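Side-chain contacts in F5/8 type C domain protein (Clostridium perfringens, PDB 7JRM), which forms part of the zinc metalloprotease-type O-glycopeptidase ZmpB and probably binds mucin carbohydrate through its CBM51 module: residues S47-V50 with I56-V59; N90-T95 with S197-L202; E265-S270 with E274-A279; L314-T317 with G323-Y326; S396-R401 with V445-E450. One frame throughout, in Å; residues are numbered along the deposited sequence.

Interaction 1: S47-V50 with I56-V59; sequences SDFV and IFTV
Phe49 turns the edge of its ring onto the face of Phe57. CD1 of Phe49 comes within 3.4 Å of Phe57 CD2, the centroids are 5.0 Å apart and the planes stand at 81°, which makes a T-shaped stack. Phe57 CG is anti to its carbonyl carbon (chi1 -46°), and this carries the ring up toward the 47-50 backbone, where Val50 N lies 3.8 Å from Phe57 CE1, above the same ring and offset toward its rim. Asp48 does the polar work. Thr58 N donates to Asp48 OD1 at 2.8 Å, on the syn side of the carboxylate and a little above its plane. With chi1 at 59°, CG of Asp48 lies between its own N and carbonyl carbon, and the carboxylate folds back over the strand to take this bond. A water also lies between Asp48 OD2, Thr58 OG1 and, at longer range, Ile56 O. The return bond from Asp48 N to Thr58 O is weak (3.3 Å). Ser47, opposite Val59 in an antiparallel non-hydrogen-bonded pair, rests OG 3.5 Å from Val59 CG2. The same OG accepts from Phe49 N at 3.2 Å, an ST turn that starts the chain off the strand. Further out, Phe49 also packs on Val22 and Leu24, while strand 70-79 backs Phe57 and Thr58. This is the start of the loop of a beta hairpin, between antiparallel neighbours 43-47 and 55-64 in the four-stranded sheet of the Ig-like domain.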
# COMPACT_ATOMS: atom_id res chain seq x y z
N SER A 47 19.48 21.94 -12.68
CA SER A 47 18.17 21.57 -12.15
C SER A 47 18.28 21.33 -10.65
O SER A 47 19.27 20.77 -10.18
CB SER A 47 17.62 20.32 -12.84
OG SER A 47 16.35 19.98 -12.33
N ASP A 48 17.25 21.76 -9.92
CA ASP A 48 17.12 21.48 -8.49
C ASP A 48 15.93 20.56 -8.21
O ASP A 48 15.36 20.58 -7.12
CB ASP A 48 16.99 22.78 -7.70
CG ASP A 48 15.79 23.62 -8.12
OD1 ASP A 48 15.09 23.23 -9.08
OD2 ASP A 48 15.55 24.67 -7.50
N PHE A 49 15.56 19.74 -9.19
CA PHE A 49 14.37 18.92 -9.11
C PHE A 49 14.62 17.68 -8.25
O PHE A 49 15.67 17.05 -8.34
CB PHE A 49 13.91 18.51 -10.51
CG PHE A 49 12.78 17.52 -10.51
CD1 PHE A 49 11.48 17.94 -10.27
CD2 PHE A 49 13.01 16.18 -10.78
CE1 PHE A 49 10.43 17.04 -10.28
CE2 PHE A 49 11.96 15.28 -10.79
CZ PHE A 49 10.68 15.70 -10.54
N VAL A 50 13.63 17.34 -7.42
CA VAL A 50 13.66 16.14 -6.60
C VAL A 50 12.36 15.38 -6.83
O VAL A 50 11.27 15.96 -6.73
CB VAL A 50 13.82 16.46 -5.10
CG1 VAL A 50 14.33 15.24 -4.35
CG2 VAL A 50 14.76 17.64 -4.89
N ILE A 56 8.29 23.93 -6.54
CA ILE A 56 8.48 24.59 -7.83
C ILE A 56 9.97 24.55 -8.14
O ILE A 56 10.77 25.25 -7.49
CB ILE A 56 7.95 26.03 -7.82
CG1 ILE A 56 6.48 26.04 -7.41
CG2 ILE A 56 8.13 26.67 -9.19
CD1 ILE A 56 5.99 27.39 -6.95
N PHE A 57 10.35 23.74 -9.12
CA PHE A 57 11.75 23.49 -9.44
C PHE A 57 12.13 24.16 -10.75
O PHE A 57 11.30 24.30 -11.66
CB PHE A 57 12.02 21.98 -9.54
CG PHE A 57 11.43 21.19 -8.41
CD1 PHE A 57 12.13 21.02 -7.22
CD2 PHE A 57 10.17 20.61 -8.53
CE1 PHE A 57 11.59 20.29 -6.18
CE2 PHE A 57 9.63 19.88 -7.49
CZ PHE A 57 10.33 19.72 -6.32
N THR A 58 13.39 24.58 -10.84
CA THR A 58 13.92 25.25 -12.02
C THR A 58 14.83 24.29 -12.78
O THR A 58 15.68 23.63 -12.18
CB THR A 58 14.70 26.51 -11.62
OG1 THR A 58 13.83 27.42 -10.94
CG2 THR A 58 15.28 27.20 -12.86
N VAL A 59 14.65 24.22 -14.10
CA VAL A 59 15.46 23.37 -14.96
C VAL A 59 15.97 24.22 -16.12
O VAL A 59 15.21 24.98 -16.73
CB VAL A 59 14.67 22.16 -15.49
CG1 VAL A 59 15.61 21.20 -16.21
CG2 VAL A 59 13.95 21.45 -14.36
O HOH W 1 13.76 26.41 -8.02

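Interaction 2: N90-T95 with S197-L202; sequences NWKSAT and SKEIKL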
# COMPACT_ATOMS: atom_id res chain seq x y z
N ASN A 90 -15.21 33.66 -6.08
CA ASN A 90 -15.81 34.93 -6.46
C ASN A 90 -14.70 35.92 -6.80
O ASN A 90 -13.77 36.11 -6.01
CB ASN A 90 -16.69 35.49 -5.35
CG ASN A 90 -17.95 34.67 -5.14
OD1 ASN A 90 -18.70 34.41 -6.08
ND2 ASN A 90 -18.18 34.24 -3.90
N TRP A 91 -14.80 36.55 -7.97
CA TRP A 91 -13.81 37.54 -8.36
C TRP A 91 -14.03 38.84 -7.60
O TRP A 91 -15.15 39.16 -7.18
CB TRP A 91 -13.86 37.80 -9.87
CG TRP A 91 -15.21 38.21 -10.40
CD1 TRP A 91 -15.88 39.37 -10.12
CD2 TRP A 91 -16.04 37.49 -11.32
NE1 TRP A 91 -17.08 39.40 -10.79
CE2 TRP A 91 -17.20 38.26 -11.54
CE3 TRP A 91 -15.91 36.25 -11.97
CZ2 TRP A 91 -18.22 37.84 -12.38
CZ3 TRP A 91 -16.93 35.84 -12.80
CH2 TRP A 91 -18.07 36.63 -13.00
N LYS A 92 -12.95 39.59 -7.40
CA LYS A 92 -13.06 40.90 -6.77
C LYS A 92 -13.69 41.92 -7.71
O LYS A 92 -14.41 42.82 -7.26
CB LYS A 92 -11.69 41.38 -6.29
CG LYS A 92 -10.97 40.40 -5.39
CD LYS A 92 -9.61 40.95 -4.97
CE LYS A 92 -9.69 41.65 -3.63
NZ LYS A 92 -8.75 42.81 -3.55
N SER A 93 -13.42 41.79 -9.01
CA SER A 93 -13.96 42.69 -10.01
C SER A 93 -13.84 42.02 -11.37
O SER A 93 -12.98 41.16 -11.58
CB SER A 93 -13.24 44.04 -10.01
OG SER A 93 -11.88 43.88 -10.38
N ALA A 94 -14.71 42.43 -12.29
CA ALA A 94 -14.72 41.85 -13.63
C ALA A 94 -15.24 42.87 -14.63
O ALA A 94 -16.33 43.42 -14.45
CB ALA A 94 -15.57 40.58 -13.68
N THR A 95 -14.45 43.13 -15.67
CA THR A 95 -14.87 43.94 -16.80
C THR A 95 -14.90 43.07 -18.05
O THR A 95 -14.20 42.06 -18.13
CB THR A 95 -13.93 45.14 -17.02
OG1 THR A 95 -12.66 44.67 -17.48
CG2 THR A 95 -13.75 45.91 -15.72
N SER A 197 1.36 36.38 -3.08
CA SER A 197 0.69 37.47 -3.77
C SER A 197 -0.68 37.71 -3.13
O SER A 197 -1.18 36.91 -2.34
CB SER A 197 0.53 37.17 -5.26
OG SER A 197 -0.48 36.20 -5.49
N LYS A 198 -1.28 38.84 -3.49
CA LYS A 198 -2.60 39.20 -3.01
C LYS A 198 -3.65 39.29 -4.10
O LYS A 198 -4.83 39.06 -3.83
CB LYS A 198 -2.55 40.54 -2.25
CG LYS A 198 -1.93 40.44 -0.87
CD LYS A 198 -1.60 41.81 -0.30
CE LYS A 198 -2.37 42.08 0.98
NZ LYS A 198 -2.67 43.53 1.15
N GLU A 199 -3.25 39.61 -5.34
CA GLU A 199 -4.19 39.74 -6.44
C GLU A 199 -3.59 39.15 -7.71
O GLU A 199 -2.39 39.27 -7.94
CB GLU A 199 -4.57 41.20 -6.69
CG GLU A 199 -5.54 41.78 -5.67
CD GLU A 199 -6.13 43.10 -6.13
OE1 GLU A 199 -5.53 43.75 -7.01
OE2 GLU A 199 -7.20 43.48 -5.61
N ILE A 200 -4.44 38.52 -8.51
CA ILE A 200 -4.09 38.11 -9.86
C ILE A 200 -5.12 38.71 -10.81
O ILE A 200 -6.33 38.70 -10.52
CB ILE A 200 -4.02 36.57 -10.01
CG1 ILE A 200 -3.53 36.19 -11.41
CG2 ILE A 200 -5.36 35.92 -9.69
CD1 ILE A 200 -3.48 34.70 -11.66
N LYS A 201 -4.65 39.27 -11.92
CA LYS A 201 -5.50 39.96 -12.88
C LYS A 201 -5.41 39.26 -14.22
O LYS A 201 -4.32 39.19 -14.81
CB LYS A 201 -5.10 41.43 -13.00
CG LYS A 201 -6.02 42.26 -13.89
CD LYS A 201 -5.80 43.75 -13.68
CE LYS A 201 -4.34 44.12 -13.84
NZ LYS A 201 -4.12 45.59 -13.75
N LEU A 202 -6.53 38.74 -14.70
CA LEU A 202 -6.61 38.03 -15.97
C LEU A 202 -7.10 39.00 -17.04
O LEU A 202 -8.22 39.51 -16.96
CB LEU A 202 -7.54 36.83 -15.86
CG LEU A 202 -7.26 35.88 -14.69
CD1 LEU A 202 -8.22 34.70 -14.73
CD2 LEU A 202 -5.82 35.40 -14.71
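Lys92 swings its last carbons and ammonium past the carboxylate of Glu199, the two chains crossing at about a right angle. NZ of Lys92 sits 2.7 Å from Glu199 OE2, a hydrogen-bonded salt bridge, and CD of Lys92, two bonds back from NZ, lies 3.6 Å from that same OE2. The ammonium approaches by the anti lone pair of OE2, on the side turned away from the other carboxylate oxygen, so it grips one oxygen and does not straddle both. The lysine runs straight to CD, then bends at chi3 (95°) and again at chi4, which brings NZ round beside the acid. Glu199, extended beyond CG, simply reaches out from its strand to meet it. The backbones stay well apart, CA of Lys92 being 9.0 Å from CA of Glu199, because strand 134-139 runs between them in the sheet. Glu199 packs on Val137 of that middle strand, and Val137 is also the residue faced by both Lys92 and Ser93 in a classic beta bulge. The bridge thus reaches from the bulge beside edge strand 93-95, over strand 134-139, to strand 199-205. At the backbone of the second segment, the N atoms of Lys198 and Glu199 both bond to Asp171 OD1, which anchors the start of strand 199-205. Lys92 is exposed and Glu199 partly so; solvent would be expected to screen the pair, which probably adds a modest, directional surface clasp across the sheet of the NPCBM domain.

Interaction 3: E265-S270 with E274-A279; sequences EEALLS and ETINSA
Ala267 O, touched from across the contact by Ile276 CG1 at 3.2 Å, is held from its own helix by the hydroxyl of Ser270. OG donates to it at 2.6 Å, meeting the oxygen from a direction tilted 25° from the carbonyl plane, and Ser270 N adds a weak bond. With chi1 at 72°, the serine hydroxyl folds back onto the last turn. That same OG lies 3.6 Å from Thr275 CB, so a polar atom pads the apolar side of the threonine; the hydroxyl of Thr275 turns instead to Asp272 in the connecting turn. At the centre Ala267 sends its methyl straight at the second helix. Its CB is 3.7 Å from Ala279 CB and 3.5 Å from Thr275 O, with Thr275 CG2 and Ile276 CG1 closing in slightly further off. Small side chains at both positions let the segment axes approach to 8.3 Å, and they run nearly antiparallel at 162°. The tight turn after Ser270 joins helices 251-270 and 273-288 as a helical hairpin, and Leu234 of helix 232-242 packs on Ala267, Leu268 and Ile276, giving a three-helix cluster.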
# COMPACT_ATOMS: atom_id res chain seq x y z
N GLU A 265 2.74 1.71 3.93
CA GLU A 265 2.24 1.73 2.56
C GLU A 265 0.84 2.31 2.49
O GLU A 265 0.49 3.01 1.53
CB GLU A 265 2.27 0.32 1.97
CG GLU A 265 3.66 -0.18 1.61
CD GLU A 265 3.70 -1.68 1.39
OE1 GLU A 265 2.94 -2.40 2.07
OE2 GLU A 265 4.49 -2.14 0.54
N GLU A 266 0.01 2.03 3.50
CA GLU A 266 -1.32 2.64 3.56
C GLU A 266 -1.21 4.15 3.76
O GLU A 266 -1.99 4.91 3.18
CB GLU A 266 -2.14 2.02 4.69
CG GLU A 266 -2.37 0.52 4.55
CD GLU A 266 -2.81 -0.11 5.85
OE1 GLU A 266 -3.54 0.55 6.62
OE2 GLU A 266 -2.43 -1.27 6.11
N ALA A 267 -0.25 4.59 4.57
CA ALA A 267 -0.09 6.02 4.83
C ALA A 267 0.33 6.78 3.58
O ALA A 267 -0.06 7.94 3.41
CB ALA A 267 0.92 6.24 5.95
N LEU A 268 1.11 6.14 2.70
CA LEU A 268 1.50 6.79 1.45
C LEU A 268 0.28 7.09 0.59
O LEU A 268 0.19 8.16 -0.02
CB LEU A 268 2.49 5.91 0.69
CG LEU A 268 3.86 5.66 1.31
CD1 LEU A 268 4.67 4.70 0.46
CD2 LEU A 268 4.62 6.97 1.50
N LEU A 269 -0.67 6.16 0.54
CA LEU A 269 -1.87 6.36 -0.27
C LEU A 269 -2.80 7.40 0.35
O LEU A 269 -3.58 8.04 -0.37
CB LEU A 269 -2.61 5.04 -0.46
CG LEU A 269 -1.89 3.95 -1.25
CD1 LEU A 269 -2.77 2.72 -1.39
CD2 LEU A 269 -1.46 4.46 -2.62
N SER A 270 -2.75 7.57 1.67
CA SER A 270 -3.65 8.51 2.32
C SER A 270 -3.32 9.96 1.96
O SER A 270 -4.22 10.81 1.99
CB SER A 270 -3.59 8.32 3.84
OG SER A 270 -2.37 8.81 4.37
N GLU A 274 -0.27 13.72 8.98
CA GLU A 274 -0.13 13.07 10.28
C GLU A 274 -0.19 11.55 10.17
O GLU A 274 0.46 10.85 10.95
CB GLU A 274 -1.20 13.58 11.24
CG GLU A 274 -1.12 15.08 11.55
CD GLU A 274 0.22 15.50 12.15
OE1 GLU A 274 0.96 14.65 12.67
OE2 GLU A 274 0.52 16.71 12.10
N THR A 275 -0.96 11.03 9.21
CA THR A 275 -0.96 9.59 8.99
C THR A 275 0.42 9.11 8.54
O THR A 275 0.88 8.04 8.98
CB THR A 275 -2.01 9.21 7.94
OG1 THR A 275 -3.26 9.83 8.28
CG2 THR A 275 -2.20 7.71 7.89
N ILE A 276 1.09 9.88 7.69
CA ILE A 276 2.42 9.51 7.22
C ILE A 276 3.43 9.61 8.36
O ILE A 276 4.26 8.71 8.56
CB ILE A 276 2.83 10.39 6.03
CG1 ILE A 276 2.07 9.96 4.77
CG2 ILE A 276 4.33 10.34 5.81
CD1 ILE A 276 2.00 11.04 3.71
N ASN A 277 3.37 10.70 9.14
CA ASN A 277 4.32 10.88 10.23
C ASN A 277 4.15 9.82 11.30
O ASN A 277 5.13 9.32 11.86
CB ASN A 277 4.15 12.28 10.83
CG ASN A 277 4.61 13.38 9.90
OD1 ASN A 277 5.22 13.12 8.86
ND2 ASN A 277 4.32 14.62 10.26
N SER A 278 2.90 9.44 11.60
CA SER A 278 2.66 8.41 12.61
C SER A 278 3.16 7.05 12.13
O SER A 278 3.73 6.29 12.91
CB SER A 278 1.17 8.35 12.96
OG SER A 278 0.94 7.45 14.03
N ALA A 279 2.94 6.74 10.85
CA ALA A 279 3.44 5.48 10.31
C ALA A 279 4.96 5.45 10.29
O ALA A 279 5.57 4.40 10.51
CB ALA A 279 2.88 5.25 8.91

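Interaction 4: L314-T317 with G323-Y326; sequences LNKT and GDMY
The chain leaves helix 304-314 after Leu314, turning at Asn315 with a positive phi of 56°. Leu314 and Lys316, on either side of this turn in sequence, both point toward Asp324 of the following short helix, though the CA atoms of Leu314 and Asp324 remain 7.7 Å apart. Lys316 and Asp324 reach for each other from opposite directions. NZ of Lys316 donates to Asp324 OD2 at 2.7 Å in a salt bridge, coming in on the syn side of the carboxylate but 25° out of its plane. The lysine is folded to get there: CG lies between its backbone N and carbonyl carbon, and the chain kinks again at chi3 (-59°), which lays its methylenes along the acid. CE of Lys316 is 3.4 Å from Asp324 OD2 and CD of Lys316 is 3.7 Å from Asp324 OD1. Leu314 supplies the apolar part: its CD1 methyl rests against the stem of the aspartate, 3.7 Å from Asp324 CB and as far from Asp324 O, while the carboxylate is held by the lysine. The ammonium also has a weak bond to Asp319 O in the loop. Asp324 lies in the first turn of its helix, where Thr321 OG1 meets Asp324 N as an N-cap residue does, and the nearby helix start may add to the stability of the carboxylate's negative charge. Within the fold, the contact ties the end of helix 304-314 to helix 322-326 across the loop between them, with Leu314 also packing on Ser327, just ahead of strand 330-332, one of the two outer strands of its sheet.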
# COMPACT_ATOMS: atom_id res chain seq x y z
N LEU A 314 17.42 -35.92 10.41
CA LEU A 314 18.45 -34.97 10.05
C LEU A 314 19.85 -35.57 10.01
O LEU A 314 20.78 -34.89 9.57
CB LEU A 314 18.44 -33.78 11.02
CG LEU A 314 17.25 -32.84 10.92
CD1 LEU A 314 17.28 -31.80 12.02
CD2 LEU A 314 17.22 -32.17 9.55
N ASN A 315 20.02 -36.82 10.46
CA ASN A 315 21.32 -37.47 10.51
C ASN A 315 22.31 -36.65 11.32
O ASN A 315 23.18 -35.97 10.76
CB ASN A 315 21.85 -37.72 9.10
CG ASN A 315 23.18 -38.46 9.08
OD1 ASN A 315 23.71 -38.83 10.13
ND2 ASN A 315 23.73 -38.68 7.89
N LYS A 316 22.20 -36.70 12.65
CA LYS A 316 23.12 -36.02 13.54
C LYS A 316 22.88 -36.54 14.95
O LYS A 316 21.86 -37.18 15.24
CB LYS A 316 22.96 -34.50 13.49
CG LYS A 316 21.51 -34.03 13.52
CD LYS A 316 21.44 -32.54 13.83
CE LYS A 316 22.09 -32.22 15.16
NZ LYS A 316 22.66 -30.85 15.18
N THR A 317 23.84 -36.26 15.83
CA THR A 317 23.75 -36.61 17.24
C THR A 317 23.87 -35.36 18.10
O THR A 317 24.29 -34.30 17.63
CB THR A 317 24.83 -37.62 17.63
OG1 THR A 317 26.11 -36.97 17.64
CG2 THR A 317 24.87 -38.78 16.65
N GLY A 323 18.29 -23.79 13.96
CA GLY A 323 18.63 -23.99 12.56
C GLY A 323 18.30 -25.39 12.08
O GLY A 323 17.85 -25.57 10.94
N ASP A 324 18.50 -26.39 12.94
CA ASP A 324 18.03 -27.73 12.63
C ASP A 324 16.52 -27.76 12.50
O ASP A 324 15.98 -28.36 11.56
CB ASP A 324 18.49 -28.72 13.71
CG ASP A 324 19.96 -29.07 13.60
OD1 ASP A 324 20.46 -29.19 12.46
OD2 ASP A 324 20.61 -29.22 14.65
N MET A 325 15.81 -27.11 13.43
CA MET A 325 14.35 -27.11 13.40
C MET A 325 13.82 -26.40 12.16
O MET A 325 12.83 -26.84 11.56
CB MET A 325 13.80 -26.46 14.67
CG MET A 325 14.12 -27.22 15.94
SD MET A 325 13.38 -28.87 15.99
CE MET A 325 11.65 -28.47 15.78
N TYR A 326 14.46 -25.30 11.76
CA TYR A 326 14.03 -24.57 10.57
C TYR A 326 14.19 -25.38 9.30
O TYR A 326 13.57 -25.05 8.28
CB TYR A 326 14.82 -23.26 10.44
CG TYR A 326 14.31 -22.13 11.32
CD1 TYR A 326 13.29 -22.34 12.24
CD2 TYR A 326 14.86 -20.86 11.23
CE1 TYR A 326 12.83 -21.32 13.04
CE2 TYR A 326 14.41 -19.83 12.03
CZ TYR A 326 13.39 -20.06 12.93
OH TYR A 326 12.94 -19.04 13.74

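Interaction 5: S396-R401 with V445-E450; sequences SKVYNR and VLFEDE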
# COMPACT_ATOMS: atom_id res chain seq x y z
N SER A 396 -10.14 -36.75 30.37
CA SER A 396 -10.44 -37.27 29.04
C SER A 396 -10.54 -36.13 28.03
O SER A 396 -11.47 -36.05 27.23
CB SER A 396 -11.73 -38.09 29.06
OG SER A 396 -12.86 -37.25 29.19
N LYS A 397 -9.55 -35.24 28.04
CA LYS A 397 -9.46 -34.17 27.06
C LYS A 397 -8.28 -34.44 26.14
O LYS A 397 -7.13 -34.51 26.58
CB LYS A 397 -9.33 -32.80 27.73
CG LYS A 397 -8.21 -32.67 28.76
N VAL A 398 -8.58 -34.63 24.85
CA VAL A 398 -7.56 -34.83 23.82
C VAL A 398 -7.62 -33.63 22.89
O VAL A 398 -8.65 -33.39 22.23
CB VAL A 398 -7.78 -36.14 23.05
CG1 VAL A 398 -6.58 -36.44 22.17
CG2 VAL A 398 -8.03 -37.29 24.02
N TYR A 399 -6.53 -32.87 22.83
CA TYR A 399 -6.51 -31.61 22.11
C TYR A 399 -6.04 -31.81 20.67
O TYR A 399 -5.08 -32.54 20.41
CB TYR A 399 -5.59 -30.60 22.81
CG TYR A 399 -6.04 -30.22 24.20
CD1 TYR A 399 -5.48 -30.82 25.32
CD2 TYR A 399 -7.02 -29.25 24.39
CE1 TYR A 399 -5.88 -30.47 26.59
CE2 TYR A 399 -7.42 -28.89 25.66
CZ TYR A 399 -6.86 -29.51 26.76
OH TYR A 399 -7.26 -29.15 28.03
N ASN A 400 -6.73 -31.16 19.74
CA ASN A 400 -6.28 -31.08 18.36
C ASN A 400 -5.43 -29.81 18.20
O ASN A 400 -5.09 -29.15 19.18
CB ASN A 400 -7.46 -31.12 17.40
CG ASN A 400 -8.40 -29.94 17.56
OD1 ASN A 400 -8.30 -29.17 18.52
ND2 ASN A 400 -9.33 -29.79 16.63
N ARG A 401 -5.09 -29.47 16.96
CA ARG A 401 -4.26 -28.29 16.74
C ARG A 401 -4.95 -27.01 17.18
O ARG A 401 -4.29 -26.07 17.64
CB ARG A 401 -3.86 -28.20 15.26
CG ARG A 401 -2.65 -29.04 14.90
CD ARG A 401 -2.26 -28.85 13.45
NE ARG A 401 -3.19 -29.52 12.55
CZ ARG A 401 -2.99 -29.68 11.24
NH1 ARG A 401 -1.88 -29.21 10.68
NH2 ARG A 401 -3.89 -30.31 10.50
N VAL A 445 -10.65 -44.12 26.19
CA VAL A 445 -11.10 -42.79 25.78
C VAL A 445 -10.94 -42.72 24.27
O VAL A 445 -9.86 -42.41 23.76
CB VAL A 445 -10.33 -41.68 26.49
CG1 VAL A 445 -10.82 -40.31 26.04
CG2 VAL A 445 -10.44 -41.83 28.00
N LEU A 446 -12.01 -43.00 23.54
CA LEU A 446 -11.97 -42.97 22.08
C LEU A 446 -12.07 -41.53 21.59
O LEU A 446 -12.89 -40.74 22.09
CB LEU A 446 -13.11 -43.80 21.49
CG LEU A 446 -13.24 -45.29 21.84
CD1 LEU A 446 -13.87 -46.05 20.68
CD2 LEU A 446 -11.90 -45.91 22.21
N PHE A 447 -11.24 -41.18 20.61
CA PHE A 447 -11.27 -39.85 20.03
C PHE A 447 -10.95 -39.93 18.55
O PHE A 447 -10.20 -40.82 18.11
CB PHE A 447 -10.31 -38.89 20.75
CG PHE A 447 -8.86 -39.10 20.40
CD1 PHE A 447 -8.09 -40.00 21.11
CD2 PHE A 447 -8.26 -38.37 19.39
CE1 PHE A 447 -6.75 -40.19 20.80
CE2 PHE A 447 -6.93 -38.55 19.07
CZ PHE A 447 -6.18 -39.46 19.78
N GLU A 448 -11.51 -39.00 17.78
CA GLU A 448 -11.27 -38.94 16.35
C GLU A 448 -11.44 -37.51 15.87
O GLU A 448 -12.25 -36.75 16.41
CB GLU A 448 -12.21 -39.89 15.58
CG GLU A 448 -13.66 -39.43 15.53
CD GLU A 448 -14.62 -40.58 15.31
OE1 GLU A 448 -14.57 -41.20 14.23
OE2 GLU A 448 -15.43 -40.86 16.22
N ASP A 449 -10.67 -37.15 14.85
CA ASP A 449 -10.72 -35.83 14.24
C ASP A 449 -10.10 -35.94 12.85
O ASP A 449 -9.73 -37.03 12.40
CB ASP A 449 -10.01 -34.79 15.11
CG ASP A 449 -10.46 -33.37 14.81
OD1 ASP A 449 -11.68 -33.16 14.61
OD2 ASP A 449 -9.60 -32.47 14.77
N GLU A 450 -9.99 -34.80 12.17
CA GLU A 450 -9.40 -34.77 10.84
C GLU A 450 -7.94 -35.20 10.90
O GLU A 450 -7.06 -34.40 11.23
CB GLU A 450 -9.52 -33.37 10.23
CG GLU A 450 -8.90 -33.24 8.84
CD GLU A 450 -9.28 -34.39 7.92
OE1 GLU A 450 -8.43 -35.28 7.71
OE2 GLU A 450 -10.42 -34.39 7.41
O HOH W 2 -5.79 -32.23 11.13
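An extended loop, 396-401, is laid along strand 440-449 of the mixed sheet and packs on it through alternate side chains, the two runs pointing 17° apart. The central pair is Val398 on Phe447. CG1 of the valine hangs 3.6 Å from the centroid of the Phe447 ring and almost on its normal, a CH-pi contact; being anti to the backbone N (chi1 -170°), this branch is the one that points down at the ring. The other branch, CG2, reaches Phe447 CD1 at 4.0 Å. At one end, Ser396 CB meets Val445 CG1 at 3.9 Å while its hydroxyl bonds to Lys426 O. At the other, Asn400 ND2 donates to Asp449 OD2 at 3.3 Å, the acceptor lying near the amide plane but the donor standing well above the carboxylate plane. Asn400 OD1 accepts from Lys404 N, and the bonds at OD1 and ND2 together hold the amide's rotation. Phe452 touches both Val398 and Phe447, and Ile380 backs the phenylalanine, extending the apolar core. The whole is an extended connection covering one face of a beta sheet, with an apolar middle and an Asn-Asp bond at one end.

Overall arrangement
The five contacts follow one another along an elongated chain, none touching the next. Interactions 1 and 2 occupy the N-terminal end, in the Ig-like and NPCBM ranges, their centres about 29 Å apart. Interaction 3 is closest to the chain's centre, 26 Å from interaction 1 between centres, in the helical hairpin that separates the two ends. Interactions 4 and 5 lie at the far end, their centres about 30 Å apart; the centres of interactions 2 and 5 are about 81 Å from each other. Interaction 2 shares its module with the calcium site: strand 199-205 leads directly into the ligand Val206, and Ser163 begins another strand of the same sheet.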